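Long-range contacts in titin (Homo sapiens, PDB 6H4L), which is a giant structural protein of the muscle sarcomere, represented here by one immunoglobulin-like domain of its M-band segment: residues Arg10-Met15 with Ile29-Ser34; Gln24-Ile29 with Leu66-Cys71; Ala38-Tyr43 with Gly62-Glu67; Ser76-Ala81 with Tyr93-Val98. All blocks are in the same frame, centred on the assembly; numbering follows the deposited sequence.

Interaction 1. Residues Arg10-Met15 with Ile29-Ser34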
loop_
_atom_site.group_PDB
_atom_site.type_symbol
_atom_site.label_atom_id
_atom_site.label_comp_id
_atom_site.label_asym_id
_atom_site.label_seq_id
_atom_site.Cartn_x
_atom_site.Cartn_y
_atom_site.Cartn_z
ATOM N N ARG A 10 5.244 9.501 -8.669
ATOM C CA ARG A 10 6.110 8.474 -9.226
ATOM C C ARG A 10 6.589 7.589 -8.080
ATOM O O ARG A 10 7.010 8.077 -7.025
ATOM C CB ARG A 10 7.288 9.085 -9.982
ATOM C CG ARG A 10 8.036 10.115 -9.200
ATOM C CD ARG A 10 8.907 10.998 -10.113
ATOM N NE ARG A 10 9.650 11.952 -9.303
ATOM C CZ ARG A 10 9.809 13.236 -9.592
ATOM N NH1 ARG A 10 9.289 13.747 -10.703
ATOM N NH2 ARG A 10 10.498 14.004 -8.763
ATOM N N ILE A 11 6.497 6.285 -8.281
ATOM C CA ILE A 11 6.868 5.350 -7.233
ATOM C C ILE A 11 8.317 4.956 -7.442
ATOM O O ILE A 11 8.680 4.436 -8.498
ATOM C CB ILE A 11 5.932 4.138 -7.240
ATOM C CG1 ILE A 11 4.506 4.606 -6.910
ATOM C CG2 ILE A 11 6.428 3.056 -6.250
ATOM C CD1 ILE A 11 3.432 3.551 -7.051
ATOM N N THR A 12 9.143 5.240 -6.439
ATOM C CA THR A 12 10.580 4.992 -6.533
ATOM C C THR A 12 11.055 3.735 -5.796
ATOM O O THR A 12 12.171 3.263 -6.027
ATOM C CB THR A 12 11.396 6.191 -6.021
ATOM O OG1 THR A 12 11.162 6.361 -4.617
ATOM C CG2 THR A 12 11.028 7.468 -6.782
ATOM N N LEU A 13 10.230 3.221 -4.887
ATOM C CA LEU A 13 10.504 1.953 -4.215
ATOM C C LEU A 13 9.200 1.181 -4.204
ATOM O O LEU A 13 8.188 1.669 -3.684
ATOM C CB LEU A 13 10.964 2.149 -2.766
ATOM C CG LEU A 13 11.040 0.818 -2.001
ATOM C CD1 LEU A 13 12.226 0.005 -2.494
ATOM C CD2 LEU A 13 11.105 1.036 -0.503
ATOM N N ARG A 14 9.219 -0.006 -4.795
ATOM C CA ARG A 14 7.984 -0.757 -4.964
ATOM C C ARG A 14 7.805 -1.806 -3.875
ATOM O O ARG A 14 8.776 -2.280 -3.287
ATOM C CB ARG A 14 7.947 -1.408 -6.347
ATOM C CG ARG A 14 7.911 -0.371 -7.480
ATOM C CD ARG A 14 7.296 -0.900 -8.771
ATOM N NE ARG A 14 7.052 0.188 -9.724
ATOM C CZ ARG A 14 5.867 0.759 -9.930
ATOM N NH1 ARG A 14 4.798 0.340 -9.269
ATOM N NH2 ARG A 14 5.746 1.745 -10.813
ATOM N N MET A 15 6.548 -2.153 -3.611
ATOM C CA MET A 15 6.237 -3.208 -2.654
ATOM C C MET A 15 6.835 -4.553 -3.031
ATOM O O MET A 15 7.045 -4.851 -4.210
ATOM C CB MET A 15 4.728 -3.360 -2.521
ATOM C CG MET A 15 4.068 -2.255 -1.724
ATOM S SD MET A 15 2.298 -2.600 -1.569
ATOM C CE MET A 15 1.895 -2.115 -3.230
ATOM N N ILE A 29 5.438 -1.773 2.140
ATOM C CA ILE A 29 5.982 -0.415 2.188
ATOM C C ILE A 29 6.370 -0.004 0.778
ATOM O O ILE A 29 6.945 -0.793 0.041
ATOM C CB ILE A 29 7.212 -0.335 3.112
ATOM C CG1 ILE A 29 6.830 -0.714 4.546
ATOM C CG2 ILE A 29 7.794 1.077 3.106
ATOM C CD1 ILE A 29 8.024 -0.981 5.459
ATOM N N LEU A 30 6.036 1.225 0.402
ATOM C CA LEU A 30 6.520 1.762 -0.871
ATOM C C LEU A 30 6.873 3.221 -0.678
ATOM O O LEU A 30 6.579 3.814 0.350
ATOM C CB LEU A 30 5.506 1.582 -1.999
ATOM C CG LEU A 30 4.174 2.317 -1.961
ATOM C CD1 LEU A 30 3.596 2.468 -3.353
ATOM C CD2 LEU A 30 3.181 1.515 -1.098
ATOM N N ASN A 31 7.572 3.797 -1.651
ATOM C CA ASN A 31 7.898 5.203 -1.566
ATOM C C ASN A 31 7.433 5.916 -2.820
ATOM O O ASN A 31 7.702 5.447 -3.926
ATOM C CB ASN A 31 9.406 5.389 -1.451
ATOM C CG ASN A 31 9.784 6.818 -1.168
ATOM O OD1 ASN A 31 9.677 7.295 -0.042
ATOM N ND2 ASN A 31 10.227 7.515 -2.199
ATOM N N VAL A 32 6.707 7.013 -2.630
ATOM C CA VAL A 32 6.190 7.799 -3.759
ATOM C C VAL A 32 6.733 9.220 -3.663
ATOM O O VAL A 32 6.863 9.782 -2.570
ATOM C CB VAL A 32 4.635 7.796 -3.781
ATOM C CG1 VAL A 32 4.073 8.489 -2.540
ATOM C CG2 VAL A 32 4.089 8.420 -5.080
ATOM N N GLN A 33 7.071 9.797 -4.824
ATOM C CA GLN A 33 7.444 11.196 -4.927
ATOM C C GLN A 33 6.282 11.891 -5.612
ATOM O O GLN A 33 5.876 11.494 -6.705
ATOM C CB GLN A 33 8.707 11.347 -5.774
ATOM C CG GLN A 33 9.944 10.692 -5.145
ATOM C CD GLN A 33 11.181 10.787 -6.032
ATOM O OE1 GLN A 33 11.084 11.034 -7.238
ATOM N NE2 GLN A 33 12.358 10.582 -5.431
ATOM N N SER A 34 5.712 12.888 -4.950
ATOM C CA SER A 34 4.490 13.519 -5.455
ATOM C C SER A 34 4.428 14.966 -4.998
ATOM O O SER A 34 4.696 15.261 -3.842
ATOM C CB SER A 34 3.260 12.744 -4.935
ATOM O OG SER A 34 2.043 13.278 -5.410
HETATM O O HOH W 1 9.006 -2.610 -0.454
#
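The guanidinium of Arg10 meets the amide of Gln33 edge-on. Arg10 NE donates to Gln33 OE1 over 2.7 Å, nearly straight at 168° and in the guanidinium plane, while NH2 adds a weak bond to the same oxygen. The two flat groups are turned 75° against each other. Arg10 CG is wedged between backbone N and carbonyl carbon (chi1 51°), and the extended chain beyond it crosses Gln33 obliquely. Thr12 CG2 sits over a face of the Gln33 amide, 3.4 Å from Gln33 CD. Asn31 ND2 donates to Thr12 OG1 over 2.8 Å. On the Ile11 and Val32 face, Ile11 CD1 touches Leu30 CD1 at 3.9 Å, and Met15 CG packs alongside Leu30 CD2.

The backbone positions these groups. Arg10 and Gln33 form an antiparallel hydrogen-bonded pair. Thr12 and Leu13 then both face Asn31, a classic beta bulge: Thr12 N donates to Asn31 O, and Asn31 N to Leu13 O on a lone pair. The chain turns a corner at Thr12, within the bulge, towards the second sheet. Further along, a water donates to Arg14 O at 2.9 Å and to Ile29 O at 2.8 Å. Met15 and Leu30 both touch Trp42 of the facing sheet.

The edge strand is thus held by polar bonds on its exposed face and by aliphatic contacts on its inner one, and water takes over where the two backbones part.

Interaction 2. Residues Gln24-Ile29 with Leu66-Cys71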
loop_
_atom_site.group_PDB
_atom_site.type_symbol
_atom_site.label_atom_id
_atom_site.label_comp_id
_atom_site.label_asym_id
_atom_site.label_seq_id
_atom_site.Cartn_x
_atom_site.Cartn_y
_atom_site.Cartn_z
ATOM N N GLN A 24 0.828 -13.844 12.349
ATOM C CA GLN A 24 1.770 -12.746 12.504
ATOM C C GLN A 24 1.221 -11.491 11.840
ATOM O O GLN A 24 0.258 -11.554 11.074
ATOM C CB GLN A 24 3.142 -13.104 11.927
ATOM C CG GLN A 24 3.894 -14.153 12.736
ATOM C CD GLN A 24 5.385 -14.168 12.449
ATOM O OE1 GLN A 24 5.920 -13.259 11.807
ATOM N NE2 GLN A 24 6.067 -15.202 12.928
ATOM N N ASN A 25 1.833 -10.354 12.151
ATOM C CA ASN A 25 1.505 -9.097 11.487
ATOM C C ASN A 25 2.455 -8.899 10.335
ATOM O O ASN A 25 3.560 -9.427 10.330
ATOM C CB ASN A 25 1.664 -7.924 12.451
ATOM C CG ASN A 25 0.991 -8.170 13.784
ATOM O OD1 ASN A 25 -0.129 -8.672 13.842
ATOM N ND2 ASN A 25 1.679 -7.821 14.868
ATOM N N THR A 26 2.040 -8.126 9.348
ATOM C CA THR A 26 2.954 -7.845 8.260
ATOM C C THR A 26 2.762 -6.440 7.713
ATOM O O THR A 26 1.756 -5.788 7.977
ATOM C CB THR A 26 2.816 -8.892 7.141
ATOM O OG1 THR A 26 3.996 -8.883 6.328
ATOM C CG2 THR A 26 1.579 -8.632 6.300
ATOM N N ARG A 27 3.743 -5.974 6.957
ATOM C CA ARG A 27 3.651 -4.659 6.336
ATOM C C ARG A 27 4.044 -4.729 4.881
ATOM O O ARG A 27 4.912 -5.523 4.508
ATOM C CB ARG A 27 4.600 -3.685 7.031
ATOM C CG ARG A 27 4.137 -3.232 8.380
ATOM C CD ARG A 27 5.159 -2.344 9.075
ATOM N NE ARG A 27 4.639 -1.921 10.372
ATOM C CZ ARG A 27 5.384 -1.457 11.370
ATOM N NH1 ARG A 27 6.701 -1.367 11.226
ATOM N NH2 ARG A 27 4.811 -1.100 12.515
ATOM N N PHE A 28 3.406 -3.877 4.079
ATOM C CA PHE A 28 3.879 -3.524 2.744
ATOM C C PHE A 28 4.341 -2.079 2.811
ATOM O O PHE A 28 3.707 -1.248 3.449
ATOM C CB PHE A 28 2.761 -3.646 1.711
ATOM C CG PHE A 28 2.397 -5.077 1.357
ATOM C CD1 PHE A 28 3.150 -5.783 0.435
ATOM C CD2 PHE A 28 1.292 -5.688 1.922
ATOM C CE1 PHE A 28 2.820 -7.085 0.091
ATOM C CE2 PHE A 28 0.957 -7.002 1.589
ATOM C CZ PHE A 28 1.723 -7.695 0.672
ATOM N N ILE A 29 5.438 -1.773 2.140
ATOM C CA ILE A 29 5.982 -0.415 2.188
ATOM C C ILE A 29 6.370 -0.004 0.778
ATOM O O ILE A 29 6.945 -0.793 0.041
ATOM C CB ILE A 29 7.212 -0.335 3.112
ATOM C CG1 ILE A 29 6.830 -0.714 4.546
ATOM C CG2 ILE A 29 7.794 1.077 3.106
ATOM C CD1 ILE A 29 8.024 -0.981 5.459
ATOM N N LEU A 66 1.360 -0.066 4.632
ATOM C CA LEU A 66 0.114 -0.762 4.953
ATOM C C LEU A 66 0.471 -1.822 5.966
ATOM O O LEU A 66 1.396 -2.594 5.752
ATOM C CB LEU A 66 -0.485 -1.435 3.716
ATOM C CG LEU A 66 -1.689 -2.361 4.000
ATOM C CD1 LEU A 66 -2.856 -1.537 4.509
ATOM C CD2 LEU A 66 -2.098 -3.144 2.742
ATOM N N GLU A 67 -0.269 -1.865 7.058
ATOM C CA GLU A 67 -0.005 -2.864 8.069
ATOM C C GLU A 67 -1.250 -3.730 8.214
ATOM O O GLU A 67 -2.354 -3.207 8.337
ATOM C CB GLU A 67 0.343 -2.175 9.376
ATOM C CG GLU A 67 0.546 -3.122 10.540
ATOM C CD GLU A 67 0.914 -2.362 11.792
ATOM O OE1 GLU A 67 0.034 -1.668 12.344
ATOM O OE2 GLU A 67 2.091 -2.425 12.194
ATOM N N ILE A 68 -1.061 -5.041 8.139
ATOM C CA ILE A 68 -2.159 -5.995 8.321
ATOM C C ILE A 68 -1.825 -6.828 9.544
ATOM O O ILE A 68 -0.755 -7.440 9.604
ATOM C CB ILE A 68 -2.309 -6.918 7.095
ATOM C CG1 ILE A 68 -2.459 -6.094 5.811
ATOM C CG2 ILE A 68 -3.498 -7.879 7.282
ATOM C CD1 ILE A 68 -1.598 -6.589 4.670
ATOM N N LEU A 69 -2.723 -6.838 10.527
ATOM C CA LEU A 69 -2.464 -7.511 11.787
ATOM C C LEU A 69 -3.107 -8.890 11.793
ATOM O O LEU A 69 -4.134 -9.092 11.150
ATOM C CB LEU A 69 -3.044 -6.702 12.944
ATOM C CG LEU A 69 -2.523 -5.283 13.156
ATOM C CD1 LEU A 69 -3.075 -4.749 14.470
ATOM C CD2 LEU A 69 -1.009 -5.282 13.170
ATOM N N ASP A 70 -2.496 -9.823 12.520
ATOM C CA ASP A 70 -3.069 -11.140 12.771
ATOM C C ASP A 70 -3.511 -11.864 11.498
ATOM O O ASP A 70 -4.661 -12.275 11.372
ATOM C CB ASP A 70 -4.239 -11.009 13.726
ATOM C CG ASP A 70 -4.820 -12.352 14.107
ATOM O OD1 ASP A 70 -4.023 -13.302 14.147
ATOM O OD2 ASP A 70 -6.045 -12.408 14.289
ATOM N N CYS A 71 -2.563 -12.045 10.589
ATOM C CA CYS A 71 -2.826 -12.559 9.248
ATOM C C CYS A 71 -3.357 -13.980 9.178
ATOM O O CYS A 71 -2.763 -14.898 9.732
ATOM C CB CYS A 71 -1.556 -12.475 8.408
ATOM S SG CYS A 71 -1.121 -10.788 7.935
#
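Four backbone hydrogen bonds zip strands 26-29 and 66-68 together. Thr26 and Ile68 exchange one pair and Phe28 and Leu66 the other, each about 2.9 Å between N and O. Beyond the strands, Cys71 N donates to Gln24 O from above the carbonyl plane. Asn25 also reaches across with its side chain: OD1 accepts from Asp70 N at 2.9 Å, in the amide plane. Asp70 itself binds zinc together with His72.

This antiparallel pairing lies inside one sheet of the immunoglobulin I-set sandwich, so side chains alternate between its outer surface and its core.

The outer side carries a salt bridge between Arg27 and Glu67, which lie side by side. Arg27 grips side-on: NE and NH2 both donate to Glu67 OE2, with NH2 the nearer at 3.0 Å. Both meet that oxygen from above the carboxylate plane. Glu67 OE1 takes a separate bond from His56.

Core contacts are mostly apolar. Ile68 CD1 sits at the edge of the Phe28 ring, 4.0 Å from CE2. Thr26 CG2 touches Cys71 SG at 3.8 Å. The polar exception is the hydroxyl of Thr26, anti to the backbone N (chi1 -160°), which bonds to His18.

Interaction 3. Residues Ala38-Tyr43 with Gly62-Glu67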
loop_
_atom_site.group_PDB
_atom_site.type_symbol
_atom_site.label_atom_id
_atom_site.label_comp_id
_atom_site.label_asym_id
_atom_site.label_seq_id
_atom_site.Cartn_x
_atom_site.Cartn_y
_atom_site.Cartn_z
ATOM N N ALA A 38 0.271 13.192 -2.613
ATOM C CA ALA A 38 -0.686 12.274 -3.205
ATOM C C ALA A 38 -1.777 11.894 -2.223
ATOM O O ALA A 38 -1.531 11.751 -1.026
ATOM C CB ALA A 38 0.030 11.009 -3.670
ATOM N N GLU A 39 -2.978 11.737 -2.758
ATOM C CA GLU A 39 -4.051 11.035 -2.059
ATOM C C GLU A 39 -3.792 9.561 -2.308
ATOM O O GLU A 39 -3.516 9.164 -3.447
ATOM C CB GLU A 39 -5.409 11.415 -2.641
ATOM C CG GLU A 39 -5.811 12.860 -2.425
ATOM C CD GLU A 39 -6.079 13.191 -0.969
ATOM O OE1 GLU A 39 -6.587 12.313 -0.237
ATOM O OE2 GLU A 39 -5.770 14.328 -0.554
ATOM N N VAL A 40 -3.858 8.750 -1.255
ATOM C CA VAL A 40 -3.515 7.341 -1.377
ATOM C C VAL A 40 -4.732 6.492 -1.035
ATOM O O VAL A 40 -5.418 6.741 -0.031
ATOM C CB VAL A 40 -2.336 6.975 -0.441
ATOM C CG1 VAL A 40 -1.959 5.526 -0.600
ATOM C CG2 VAL A 40 -1.119 7.868 -0.766
ATOM N N LYS A 41 -5.018 5.518 -1.894
ATOM C CA LYS A 41 -6.036 4.514 -1.586
ATOM C C LYS A 41 -5.419 3.127 -1.656
ATOM O O LYS A 41 -4.548 2.874 -2.485
ATOM C CB LYS A 41 -7.216 4.619 -2.557
ATOM C CG LYS A 41 -7.986 5.918 -2.431
ATOM C CD LYS A 41 -9.208 5.906 -3.339
ATOM C CE LYS A 41 -9.989 7.210 -3.239
ATOM N NZ LYS A 41 -10.416 7.475 -1.841
ATOM N N TRP A 42 -5.884 2.227 -0.785
ATOM C CA TRP A 42 -5.359 0.875 -0.746
ATOM C C TRP A 42 -6.461 -0.112 -1.068
ATOM O O TRP A 42 -7.606 0.112 -0.699
ATOM C CB TRP A 42 -4.825 0.566 0.649
ATOM C CG TRP A 42 -3.479 1.190 0.958
ATOM C CD1 TRP A 42 -3.249 2.379 1.583
ATOM C CD2 TRP A 42 -2.198 0.611 0.697
ATOM N NE1 TRP A 42 -1.886 2.592 1.708
ATOM C CE2 TRP A 42 -1.224 1.517 1.172
ATOM C CE3 TRP A 42 -1.775 -0.584 0.107
ATOM C CZ2 TRP A 42 0.148 1.244 1.088
ATOM C CZ3 TRP A 42 -0.425 -0.844 0.017
ATOM C CH2 TRP A 42 0.520 0.071 0.490
ATOM N N TYR A 43 -6.101 -1.192 -1.753
ATOM C CA TYR A 43 -7.069 -2.206 -2.171
ATOM C C TYR A 43 -6.560 -3.601 -1.858
ATOM O O TYR A 43 -5.358 -3.860 -1.894
ATOM C CB TYR A 43 -7.327 -2.097 -3.681
ATOM C CG TYR A 43 -7.854 -0.756 -4.112
ATOM C CD1 TYR A 43 -9.209 -0.559 -4.343
ATOM C CD2 TYR A 43 -6.990 0.321 -4.294
ATOM C CE1 TYR A 43 -9.695 0.680 -4.732
ATOM C CE2 TYR A 43 -7.469 1.560 -4.681
ATOM C CZ TYR A 43 -8.816 1.731 -4.903
ATOM O OH TYR A 43 -9.294 2.963 -5.290
ATOM N N GLY A 62 5.727 10.639 1.888
ATOM C CA GLY A 62 5.869 9.810 0.702
ATOM C C GLY A 62 6.228 8.356 0.987
ATOM O O GLY A 62 6.153 7.513 0.099
ATOM N N VAL A 63 6.625 8.067 2.219
ATOM C CA VAL A 63 6.801 6.664 2.602
ATOM C C VAL A 63 5.424 6.133 2.990
ATOM O O VAL A 63 4.830 6.628 3.947
ATOM C CB VAL A 63 7.763 6.507 3.781
ATOM C CG1 VAL A 63 7.893 5.030 4.161
ATOM C CG2 VAL A 63 9.139 7.085 3.444
ATOM N N LEU A 64 4.922 5.150 2.238
ATOM C CA LEU A 64 3.566 4.629 2.415
ATOM C C LEU A 64 3.684 3.258 3.048
ATOM O O LEU A 64 4.439 2.433 2.548
ATOM C CB LEU A 64 2.876 4.477 1.063
ATOM C CG LEU A 64 2.958 5.712 0.166
ATOM C CD1 LEU A 64 2.143 5.424 -1.086
ATOM C CD2 LEU A 64 2.435 6.926 0.906
ATOM N N THR A 65 2.946 3.009 4.130
ATOM C CA THR A 65 3.001 1.701 4.795
ATOM C C THR A 65 1.583 1.199 4.988
ATOM O O THR A 65 0.710 1.959 5.425
ATOM C CB THR A 65 3.704 1.782 6.174
ATOM O OG1 THR A 65 5.009 2.376 6.016
ATOM C CG2 THR A 65 3.854 0.394 6.814
ATOM N N LEU A 66 1.360 -0.066 4.632
ATOM C CA LEU A 66 0.114 -0.762 4.953
ATOM C C LEU A 66 0.471 -1.822 5.966
ATOM O O LEU A 66 1.396 -2.594 5.752
ATOM C CB LEU A 66 -0.485 -1.435 3.716
ATOM C CG LEU A 66 -1.689 -2.361 4.000
ATOM C CD1 LEU A 66 -2.856 -1.537 4.509
ATOM C CD2 LEU A 66 -2.098 -3.144 2.742
ATOM N N GLU A 67 -0.269 -1.865 7.058
ATOM C CA GLU A 67 -0.005 -2.864 8.069
ATOM C C GLU A 67 -1.250 -3.730 8.214
ATOM O O GLU A 67 -2.354 -3.207 8.337
ATOM C CB GLU A 67 0.343 -2.175 9.376
ATOM C CG GLU A 67 0.546 -3.122 10.540
ATOM C CD GLU A 67 0.914 -2.362 11.792
ATOM O OE1 GLU A 67 0.034 -1.668 12.344
ATOM O OE2 GLU A 67 2.091 -2.425 12.194
#
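Leu66 CB stands directly over the face of the six-membered ring of Trp42, 3.6 Å from its centroid and only 7° off the ring normal. This CH-pi contact is the tight part of the meeting between strands 39-43 and 63-67. The two side chains run antiparallel past one another. With Leu66 CG anti to its backbone N, CD2 comes against the benzene half of the indole, 3.7 Å from Trp42 CE3. Trp42 CG lies anti to the carbonyl carbon, and chi2 of 94° turns the ring so that its face meets Leu66. Its CZ2 also lies 4.2 Å from Leu64 CB.

Towards Val40 the packing is looser. Val40 and Leu64 meet end to end, with Val40 CG2 at 4.0 Å from Leu64 CD2. Val40 is partly exposed, whereas Trp42, Leu64 and Leu66 are buried.

The strand axes stay 9.7 Å apart and run 29° from parallel, as expected for facing sheets of a beta sandwich. The tryptophan is the hallmark core residue of the immunoglobulin fold. Its ring also meets Tyr57 of strand 55-60 and touches Leu30 of strand 26-35. Ala81 of strand 77-85 packs on it from its own sheet, and Met15 adds a contact from the N-terminal segment.

Interaction 4. Residues Ser76-Ala81 with Tyr93-Val98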
loop_
_atom_site.group_PDB
_atom_site.type_symbol
_atom_site.label_atom_id
_atom_site.label_comp_id
_atom_site.label_asym_id
_atom_site.label_seq_id
_atom_site.Cartn_x
_atom_site.Cartn_y
_atom_site.Cartn_z
ATOM N N SER A 76 -4.569 -13.337 2.351
ATOM C CA SER A 76 -3.699 -13.547 1.202
ATOM C C SER A 76 -4.292 -12.862 -0.018
ATOM O O SER A 76 -5.492 -12.598 -0.072
ATOM C CB SER A 76 -3.541 -15.044 0.915
ATOM O OG SER A 76 -3.039 -15.738 2.042
ATOM N N GLY A 77 -3.448 -12.577 -1.002
ATOM C CA GLY A 77 -3.935 -12.039 -2.254
ATOM C C GLY A 77 -3.159 -10.817 -2.679
ATOM O O GLY A 77 -2.033 -10.589 -2.223
ATOM N N THR A 78 -3.774 -10.017 -3.544
ATOM C CA THR A 78 -3.120 -8.849 -4.117
ATOM C C THR A 78 -3.459 -7.589 -3.342
ATOM O O THR A 78 -4.634 -7.281 -3.132
ATOM C CB THR A 78 -3.546 -8.660 -5.589
ATOM O OG1 THR A 78 -3.235 -9.850 -6.330
ATOM C CG2 THR A 78 -2.844 -7.460 -6.209
ATOM N N TYR A 79 -2.425 -6.858 -2.924
ATOM C CA TYR A 79 -2.612 -5.566 -2.280
ATOM C C TYR A 79 -2.091 -4.512 -3.217
ATOM O O TYR A 79 -1.001 -4.664 -3.766
ATOM C CB TYR A 79 -1.889 -5.506 -0.931
ATOM C CG TYR A 79 -2.606 -6.339 0.109
ATOM C CD1 TYR A 79 -3.581 -5.775 0.927
ATOM C CD2 TYR A 79 -2.333 -7.687 0.239
ATOM C CE1 TYR A 79 -4.264 -6.545 1.864
ATOM C CE2 TYR A 79 -3.012 -8.468 1.177
ATOM C CZ TYR A 79 -3.966 -7.880 1.983
ATOM O OH TYR A 79 -4.645 -8.634 2.916
ATOM N N ARG A 80 -2.883 -3.460 -3.403
ATOM C CA ARG A 80 -2.519 -2.398 -4.335
ATOM C C ARG A 80 -2.629 -1.027 -3.678
ATOM O O ARG A 80 -3.603 -0.747 -2.971
ATOM C CB ARG A 80 -3.438 -2.462 -5.565
ATOM C CG ARG A 80 -3.257 -1.293 -6.535
ATOM C CD ARG A 80 -4.263 -1.342 -7.678
ATOM N NE ARG A 80 -4.096 -2.503 -8.546
ATOM C CZ ARG A 80 -3.360 -2.505 -9.653
ATOM N NH1 ARG A 80 -2.692 -1.412 -10.010
ATOM N NH2 ARG A 80 -3.282 -3.601 -10.399
ATOM N N ALA A 81 -1.636 -0.169 -3.925
ATOM C CA ALA A 81 -1.707 1.233 -3.539
ATOM C C ALA A 81 -1.924 2.046 -4.799
ATOM O O ALA A 81 -1.307 1.759 -5.824
ATOM C CB ALA A 81 -0.419 1.679 -2.852
ATOM N N TYR A 93 1.441 -2.873 -6.929
ATOM C CA TYR A 93 0.746 -3.984 -6.290
ATOM C C TYR A 93 1.720 -5.104 -5.984
ATOM O O TYR A 93 2.778 -5.203 -6.599
ATOM C CB TYR A 93 -0.397 -4.490 -7.168
ATOM C CG TYR A 93 0.050 -5.104 -8.475
ATOM C CD1 TYR A 93 0.367 -6.453 -8.562
ATOM C CD2 TYR A 93 0.154 -4.332 -9.622
ATOM C CE1 TYR A 93 0.775 -7.017 -9.757
ATOM C CE2 TYR A 93 0.560 -4.890 -10.827
ATOM C CZ TYR A 93 0.872 -6.231 -10.886
ATOM O OH TYR A 93 1.279 -6.791 -12.076
ATOM N N ALA A 94 1.349 -5.946 -5.026
ATOM C CA ALA A 94 2.167 -7.077 -4.628
ATOM C C ALA A 94 1.259 -8.118 -3.999
ATOM O O ALA A 94 0.110 -7.836 -3.662
ATOM C CB ALA A 94 3.252 -6.636 -3.634
ATOM N N THR A 95 1.789 -9.322 -3.833
ATOM C CA THR A 95 1.001 -10.418 -3.293
ATOM C C THR A 95 1.404 -10.761 -1.871
ATOM O O THR A 95 2.580 -10.711 -1.514
ATOM C CB THR A 95 1.139 -11.682 -4.153
ATOM O OG1 THR A 95 2.505 -12.114 -4.156
ATOM C CG2 THR A 95 0.685 -11.414 -5.575
ATOM N N LEU A 96 0.412 -11.105 -1.061
ATOM C CA LEU A 96 0.662 -11.676 0.255
ATOM C C LEU A 96 0.303 -13.154 0.241
ATOM O O LEU A 96 -0.773 -13.537 -0.221
ATOM C CB LEU A 96 -0.179 -10.973 1.316
ATOM C CG LEU A 96 0.133 -11.416 2.748
ATOM C CD1 LEU A 96 1.573 -11.075 3.127
ATOM C CD2 LEU A 96 -0.857 -10.805 3.729
ATOM N N ASP A 97 1.208 -13.985 0.747
ATOM C CA ASP A 97 0.907 -15.394 0.954
ATOM C C ASP A 97 1.018 -15.710 2.429
ATOM O O ASP A 97 2.111 -15.724 2.991
ATOM C CB ASP A 97 1.851 -16.282 0.144
ATOM C CG ASP A 97 1.512 -16.295 -1.334
ATOM O OD1 ASP A 97 0.311 -16.389 -1.672
ATOM O OD2 ASP A 97 2.446 -16.204 -2.159
ATOM N N VAL A 98 -0.126 -15.952 3.059
ATOM C CA VAL A 98 -0.148 -16.339 4.463
ATOM C C VAL A 98 0.014 -17.854 4.571
ATOM O O VAL A 98 -0.829 -18.616 4.101
ATOM C CB VAL A 98 -1.443 -15.871 5.153
ATOM C CG1 VAL A 98 -1.361 -16.104 6.653
ATOM C CG2 VAL A 98 -1.688 -14.400 4.860
HETATM O O HOH W 2 -2.536 -18.648 1.200
#
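Tyr93 CG is wedged between its backbone N and carbonyl carbon (chi1 65°), and Arg80 CG lies anti to its own backbone N. With these torsions the two side chains extend alongside each other. The Arg80 chain bends at chi3 (-65°), so a face of its guanidinium turns to Tyr93. Arg80 NH2 comes 3.6 Å from Tyr93 CD2, with the two planes 36° apart. Arg80 NH1 bonds to Ser91. Thr78 CG2 packs against Tyr93 CB at 4.0 Å.

On the buried face, the Tyr79 ring crosses Leu96 obliquely, with CE2 3.8 Å from Leu96 CB. Tyr79 OH bonds to Asp75 O, four residues back: the tyrosine corner of Greek key domains. The Tyr79 ring stacks with His44.

The strands form an antiparallel beta hairpin. Gly77 and Leu96 make one hydrogen-bonded pair, Tyr79 and Ala94 the next, with Tyr79 N to Ala94 O at 2.8 Å. Gly77 has a positive phi, at which a side chain would press on the carbonyl O of Ser76. Past the last pair, Ser76 OG accepts a nearly straight bond from Val98 N over 3.1 Å. This hydroxyl also bonds to Thr73 O and to a water, which reaches Val98 O only weakly.

A side-chain oxygen therefore continues the pairing where the backbone bonds stop, while on the outer face Tyr93 CB and CD2 cover one face of the Arg80 guanidinium and Ser91 holds its NH1.

In the fold
From the N terminus, interaction 1 closes the first loop by pairing strand 7-11 with strand 26-35. Interaction 2 opens within that loop and closes beyond it, so the two cross and share Ile29. It joins strand 26-35 to strand 63-68 in the same four-stranded sheet. Interaction 3 opens after interaction 1 has closed. Its second segment overlaps that of interaction 2 in Leu66 and Glu67. It is nested within that span and ties the sheet to the opposite one through strand 39-44. Interaction 4 follows in series and closes the hairpin of strands 77-85 and 88-98. Tyr79 packs on Phe28 and Leu66, while Met15 reaches Ala94, so buried side chains of all four contacts touch in the core.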